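Chitin deacetylase 1 (Bombyx mori, PDB 5ZNT) removes acetyl groups from the N-acetyl-D-glucosamine residues of chitin, yielding chitosan and acetate, as a zinc-dependent enzyme of the carbohydrate esterase 4 family. Local coordinates at residues A[78-90]-A[355-369]. Sequence-based numbering, arbitrary orientation.
Sequences VSHKYTNYSAVQE and INLQTCLRCPVNYPW. With NAG (2-acetamido-2-deoxy-beta-D-glucopyranose), chain B.
His80 lays its ring nearly parallel to that of Tyr367, planes at 19° but slid apart, so that little more than the phenol OH lies over the imidazole face. With CG anti to the backbone N (chi1 174°), the imidazole reaches into the other segment and uses both nitrogens: NE2 donates to Pro368 O at 2.9 Å, from above the carbonyl plane, and ND1 shares a nearly straight 2.6 Å hydrogen bond with Tyr85 OH. A phenylalanine here would probably leave Pro368 O and Tyr85 OH without this common partner. Leu357, branched and apolar, lies along the joined His80 and Tyr85 rings, its CD1 3.9 Å from His80 CE1 at the imidazole edge and its CG 3.8 Å from Tyr85 CD2. Farther along, Gln358 O takes Ser86 N (3.3 Å) and, weakly, Tyr85 N, both from the first turn of the helix. Asn84 suits the N-cap: OD1 accepts from Ala87 N, while ND2 carries the N-linked sugar, whose acetyl methyl C8 lies 3.5 Å from Gln358 NE2. The contact thus fastens the 75-78 strand-to-helix 85-93 connection of the deacetylase domain to hairpin strand 355-359, which pairs antiparallel with 341-345; helix 117-134 packs against Tyr85 and Pro368.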
loop_
_atom_site.group_PDB
_atom_site.type_symbol
_atom_site.label_atom_id
_atom_site.label_comp_id
_atom_site.label_asym_id
_atom_site.label_seq_id
_atom_site.Cartn_x
_atom_site.Cartn_y
_atom_site.Cartn_z
ATOM N N VAL A 78 7.268 -2.577 2.200
ATOM C CA VAL A 78 8.663 -3.007 2.131
ATOM C C VAL A 78 8.849 -4.206 3.032
ATOM O O VAL A 78 8.461 -4.169 4.204
ATOM C CB VAL A 78 9.608 -1.859 2.536
ATOM C CG1 VAL A 78 11.082 -2.336 2.492
ATOM C CG2 VAL A 78 9.400 -0.656 1.574
ATOM N N SER A 79 9.445 -5.272 2.490
ATOM C CA SER A 79 9.892 -6.412 3.277
ATOM C C SER A 79 11.404 -6.310 3.483
ATOM O O SER A 79 12.106 -5.689 2.686
ATOM C CB SER A 79 9.533 -7.740 2.576
ATOM O OG SER A 79 10.114 -7.794 1.265
ATOM N N HIS A 80 11.907 -6.961 4.547
ATOM C CA HIS A 80 13.270 -6.694 5.024
ATOM C C HIS A 80 14.339 -7.319 4.135
ATOM O O HIS A 80 15.311 -6.654 3.769
ATOM C CB HIS A 80 13.413 -7.197 6.465
ATOM C CG HIS A 80 14.809 -7.111 7.025
ATOM N ND1 HIS A 80 15.597 -5.979 6.923
ATOM C CD2 HIS A 80 15.542 -8.018 7.713
ATOM C CE1 HIS A 80 16.754 -6.194 7.534
ATOM N NE2 HIS A 80 16.746 -7.424 8.024
ATOM N N LYS A 81 14.220 -8.615 3.809
ATOM C CA LYS A 81 15.394 -9.313 3.299
ATOM C C LYS A 81 15.810 -8.740 1.954
ATOM O O LYS A 81 14.985 -8.578 1.046
ATOM C CB LYS A 81 15.137 -10.830 3.182
ATOM C CG LYS A 81 16.417 -11.676 3.244
ATOM C CD LYS A 81 16.072 -13.193 3.063
ATOM C CE LYS A 81 17.276 -14.070 3.330
ATOM N NZ LYS A 81 16.925 -15.548 3.307
ATOM N N TYR A 82 17.104 -8.416 1.839
ATOM C CA TYR A 82 17.745 -7.839 0.661
ATOM C C TYR A 82 17.382 -6.383 0.411
ATOM O O TYR A 82 17.724 -5.845 -0.643
ATOM C CB TYR A 82 17.446 -8.640 -0.613
ATOM C CG TYR A 82 17.655 -10.135 -0.450
ATOM C CD1 TYR A 82 18.912 -10.653 -0.094
ATOM C CD2 TYR A 82 16.606 -11.031 -0.668
ATOM C CE1 TYR A 82 19.103 -12.050 0.042
ATOM C CE2 TYR A 82 16.784 -12.404 -0.531
ATOM C CZ TYR A 82 18.029 -12.913 -0.185
ATOM O OH TYR A 82 18.182 -14.287 -0.047
ATOM N N THR A 83 16.715 -5.715 1.340
ATOM C CA THR A 83 16.336 -4.336 1.093
ATOM C C THR A 83 17.526 -3.410 1.309
ATOM O O THR A 83 18.379 -3.658 2.163
ATOM C CB THR A 83 15.162 -3.955 1.986
ATOM O OG1 THR A 83 13.991 -4.469 1.365
ATOM C CG2 THR A 83 15.016 -2.425 2.184
ATOM N N ASN A 84 17.607 -2.385 0.472
ATOM C CA ASN A 84 18.623 -1.341 0.549
ATOM C C ASN A 84 17.995 -0.167 1.294
ATOM O O ASN A 84 17.119 0.517 0.754
ATOM C CB ASN A 84 19.050 -1.005 -0.872
ATOM C CG ASN A 84 19.979 0.180 -0.976
ATOM O OD1 ASN A 84 20.069 1.046 -0.095
ATOM N ND2 ASN A 84 20.683 0.221 -2.093
ATOM N N TYR A 85 18.410 0.049 2.548
ATOM C CA TYR A 85 17.733 1.046 3.366
ATOM C C TYR A 85 18.129 2.481 3.039
ATOM O O TYR A 85 17.372 3.396 3.389
ATOM C CB TYR A 85 17.941 0.743 4.856
ATOM C CG TYR A 85 17.076 -0.445 5.213
ATOM C CD1 TYR A 85 15.718 -0.275 5.532
ATOM C CD2 TYR A 85 17.586 -1.741 5.127
ATOM C CE1 TYR A 85 14.914 -1.366 5.820
ATOM C CE2 TYR A 85 16.800 -2.840 5.406
ATOM C CZ TYR A 85 15.463 -2.651 5.718
ATOM O OH TYR A 85 14.712 -3.751 5.969
ATOM N N SER A 86 19.266 2.700 2.366
ATOM C CA SER A 86 19.540 4.025 1.798
ATOM C C SER A 86 18.540 4.353 0.706
ATOM O O SER A 86 18.137 5.511 0.550
ATOM C CB SER A 86 20.946 4.080 1.204
ATOM O OG SER A 86 21.884 3.929 2.239
ATOM N N ALA A 87 18.172 3.346 -0.091
ATOM C CA ALA A 87 17.194 3.553 -1.153
ATOM C C ALA A 87 15.810 3.800 -0.576
ATOM O O ALA A 87 15.066 4.650 -1.085
ATOM C CB ALA A 87 17.184 2.350 -2.103
ATOM N N VAL A 88 15.435 3.037 0.463
ATOM C CA VAL A 88 14.183 3.292 1.167
ATOM C C VAL A 88 14.161 4.738 1.664
ATOM O O VAL A 88 13.166 5.454 1.515
ATOM C CB VAL A 88 14.015 2.287 2.333
ATOM C CG1 VAL A 88 12.893 2.689 3.240
ATOM C CG2 VAL A 88 13.769 0.828 1.809
ATOM N N GLN A 89 15.268 5.180 2.253
ATOM C CA GLN A 89 15.368 6.539 2.778
ATOM C C GLN A 89 15.201 7.574 1.677
ATOM O O GLN A 89 14.526 8.592 1.866
ATOM C CB GLN A 89 16.717 6.720 3.474
ATOM C CG GLN A 89 16.943 8.118 4.065
ATOM C CD GLN A 89 18.290 8.206 4.785
ATOM O OE1 GLN A 89 19.249 7.519 4.432
ATOM N NE2 GLN A 89 18.359 9.057 5.786
ATOM N N GLU A 90 15.794 7.320 0.513
ATOM C CA GLU A 90 15.712 8.274 -0.580
ATOM C C GLU A 90 14.306 8.307 -1.177
ATOM O O GLU A 90 13.780 9.378 -1.503
ATOM C CB GLU A 90 16.756 7.914 -1.638
ATOM C CG GLU A 90 16.722 8.787 -2.868
ATOM C CD GLU A 90 17.200 10.219 -2.605
ATOM O OE1 GLU A 90 17.158 11.006 -3.573
ATOM O OE2 GLU A 90 17.597 10.565 -1.454
ATOM N N ILE A 355 24.088 -11.438 4.299
ATOM C CA ILE A 355 23.172 -10.538 3.601
ATOM C C ILE A 355 23.737 -9.135 3.643
ATOM O O ILE A 355 24.122 -8.645 4.711
ATOM C CB ILE A 355 21.751 -10.604 4.185
ATOM C CG1 ILE A 355 21.217 -12.015 3.950
ATOM C CG2 ILE A 355 20.831 -9.584 3.454
ATOM C CD1 ILE A 355 20.358 -12.538 5.010
ATOM N N ASN A 356 23.842 -8.515 2.469
ATOM C CA ASN A 356 24.311 -7.146 2.356
ATOM C C ASN A 356 23.170 -6.194 2.675
ATOM O O ASN A 356 22.085 -6.289 2.091
ATOM C CB ASN A 356 24.826 -6.854 0.942
ATOM C CG ASN A 356 26.134 -7.541 0.646
ATOM O OD1 ASN A 356 26.784 -8.089 1.542
ATOM N ND2 ASN A 356 26.533 -7.519 -0.616
ATOM N N LEU A 357 23.427 -5.259 3.575
ATOM C CA LEU A 357 22.452 -4.251 3.943
ATOM C C LEU A 357 23.107 -2.904 3.716
ATOM O O LEU A 357 24.150 -2.615 4.315
ATOM C CB LEU A 357 22.024 -4.420 5.403
ATOM C CG LEU A 357 20.835 -3.580 5.859
ATOM C CD1 LEU A 357 20.119 -4.318 7.002
ATOM C CD2 LEU A 357 21.289 -2.205 6.332
ATOM N N GLN A 358 22.520 -2.088 2.851
ATOM C CA GLN A 358 23.062 -0.761 2.598
ATOM C C GLN A 358 22.289 0.267 3.424
ATOM O O GLN A 358 21.058 0.198 3.532
ATOM C CB GLN A 358 23.014 -0.426 1.104
ATOM C CG GLN A 358 23.689 -1.453 0.194
ATOM C CD GLN A 358 22.809 -2.688 -0.014
ATOM O OE1 GLN A 358 21.592 -2.639 0.201
ATOM N NE2 GLN A 358 23.425 -3.807 -0.403
ATOM N N THR A 359 23.024 1.196 4.038
ATOM C CA THR A 359 22.451 2.196 4.927
ATOM C C THR A 359 23.432 3.357 5.050
ATOM O O THR A 359 24.650 3.169 4.950
ATOM C CB THR A 359 22.150 1.606 6.313
ATOM O OG1 THR A 359 21.656 2.623 7.189
ATOM C CG2 THR A 359 23.414 1.000 6.943
ATOM N N CYS A 360 22.893 4.550 5.306
ATOM C CA CYS A 360 23.755 5.684 5.626
ATOM C C CYS A 360 24.295 5.596 7.041
ATOM O O CYS A 360 25.249 6.309 7.376
ATOM C CB CYS A 360 23.000 7.003 5.450
ATOM S SG CYS A 360 22.581 7.366 3.746
ATOM N N LEU A 361 23.692 4.761 7.878
ATOM C CA LEU A 361 24.189 4.549 9.227
ATOM C C LEU A 361 25.437 3.671 9.200
ATOM O O LEU A 361 25.690 2.945 8.236
ATOM C CB LEU A 361 23.126 3.876 10.096
ATOM C CG LEU A 361 22.092 4.702 10.841
ATOM C CD1 LEU A 361 21.155 5.399 9.860
ATOM C CD2 LEU A 361 21.332 3.750 11.777
ATOM N N ARG A 362 26.223 3.739 10.285
ATOM C CA ARG A 362 27.276 2.749 10.483
ATOM C C ARG A 362 26.660 1.357 10.581
ATOM O O ARG A 362 25.517 1.189 11.010
ATOM C CB ARG A 362 28.078 3.036 11.759
ATOM C CG ARG A 362 27.171 3.131 12.960
ATOM C CD ARG A 362 27.721 2.576 14.292
ATOM N NE ARG A 362 26.732 2.857 15.343
ATOM C CZ ARG A 362 26.261 1.970 16.216
ATOM N NH1 ARG A 362 26.705 0.716 16.224
ATOM N NH2 ARG A 362 25.348 2.348 17.099
ATOM N N CYS A 363 27.436 0.349 10.190
ATOM C CA CYS A 363 26.912 -1.005 10.165
ATOM C C CYS A 363 26.603 -1.472 11.588
ATOM O O CYS A 363 27.364 -1.183 12.507
ATOM C CB CYS A 363 27.920 -1.945 9.511
ATOM S SG CYS A 363 28.197 -1.488 7.792
ATOM N N PRO A 364 25.506 -2.192 11.792
ATOM C CA PRO A 364 25.236 -2.793 13.102
ATOM C C PRO A 364 26.102 -4.036 13.272
ATOM O O PRO A 364 26.716 -4.512 12.319
ATOM C CB PRO A 364 23.746 -3.146 13.008
ATOM C CG PRO A 364 23.608 -3.576 11.520
ATOM C CD PRO A 364 24.534 -2.617 10.761
ATOM N N VAL A 365 26.125 -4.599 14.491
ATOM C CA VAL A 365 26.996 -5.760 14.716
ATOM C C VAL A 365 26.388 -7.073 14.231
ATOM O O VAL A 365 27.123 -8.049 14.033
ATOM C CB VAL A 365 27.408 -5.919 16.198
ATOM C CG1 VAL A 365 28.102 -4.633 16.714
ATOM C CG2 VAL A 365 26.258 -6.291 17.075
ATOM N N ASN A 366 25.074 -7.111 14.021
ATOM C CA ASN A 366 24.289 -8.310 13.747
ATOM C C ASN A 366 23.334 -8.002 12.593
ATOM O O ASN A 366 22.879 -6.864 12.457
ATOM C CB ASN A 366 23.520 -8.664 15.060
ATOM C CG ASN A 366 22.814 -9.980 15.018
ATOM O OD1 ASN A 366 23.352 -10.982 14.556
ATOM N ND2 ASN A 366 21.572 -9.992 15.504
ATOM N N TYR A 367 22.998 -8.995 11.775
ATOM C CA TYR A 367 21.956 -8.791 10.760
ATOM C C TYR A 367 20.570 -8.682 11.414
ATOM O O TYR A 367 20.144 -9.626 12.093
ATOM C CB TYR A 367 21.961 -9.937 9.759
ATOM C CG TYR A 367 20.925 -9.772 8.691
ATOM C CD1 TYR A 367 20.956 -8.672 7.838
ATOM C CD2 TYR A 367 19.934 -10.713 8.525
ATOM C CE1 TYR A 367 20.007 -8.512 6.849
ATOM C CE2 TYR A 367 18.987 -10.573 7.523
ATOM C CZ TYR A 367 19.027 -9.474 6.709
ATOM O OH TYR A 367 18.065 -9.339 5.742
ATOM N N PRO A 368 19.848 -7.570 11.266
ATOM C CA PRO A 368 18.523 -7.451 11.909
ATOM C C PRO A 368 17.590 -8.574 11.485
ATOM O O PRO A 368 17.571 -8.973 10.317
ATOM C CB PRO A 368 18.005 -6.092 11.421
ATOM C CG PRO A 368 19.294 -5.311 11.096
ATOM C CD PRO A 368 20.244 -6.349 10.545
ATOM N N TRP A 369 16.823 -9.088 12.446
ATOM C CA TRP A 369 15.791 -10.084 12.166
ATOM C C TRP A 369 14.758 -10.039 13.287
ATOM O O TRP A 369 14.749 -9.118 14.116
ATOM C CB TRP A 369 16.412 -11.484 11.986
ATOM C CG TRP A 369 15.567 -12.468 11.119
ATOM C CD1 TRP A 369 14.855 -13.566 11.558
ATOM C CD2 TRP A 369 15.378 -12.416 9.695
ATOM N NE1 TRP A 369 14.240 -14.198 10.486
ATOM C CE2 TRP A 369 14.559 -13.527 9.335
ATOM C CE3 TRP A 369 15.823 -11.546 8.688
ATOM C CZ2 TRP A 369 14.155 -13.767 8.021
ATOM C CZ3 TRP A 369 15.438 -11.796 7.364
ATOM C CH2 TRP A 369 14.610 -12.908 7.045
HETATM C C1 NAG B . 21.570 1.301 -2.379
HETATM C C2 NAG B . 22.478 1.105 -3.576
HETATM C C3 NAG B . 23.316 2.365 -3.789
HETATM C C4 NAG B . 22.427 3.606 -3.849
HETATM C C5 NAG B . 21.433 3.618 -2.691
HETATM C C6 NAG B . 20.395 4.711 -2.802
HETATM C C7 NAG B . 22.927 -1.318 -3.661
HETATM C C8 NAG B . 23.989 -2.372 -3.546
HETATM N N2 NAG B . 23.333 -0.063 -3.453
HETATM O O3 NAG B . 24.058 2.191 -4.988
HETATM O O4 NAG B . 23.179 4.783 -3.584
HETATM O O5 NAG B . 20.729 2.376 -2.618
HETATM O O6 NAG B . 19.731 4.652 -4.057
HETATM O O7 NAG B . 21.743 -1.598 -3.901
HETATM O O HOH W 1 20.112 -4.536 -1.217
HETATM O O HOH W 2 19.479 -6.088 2.845
HETATM O O HOH W 3 20.049 4.956 4.980
#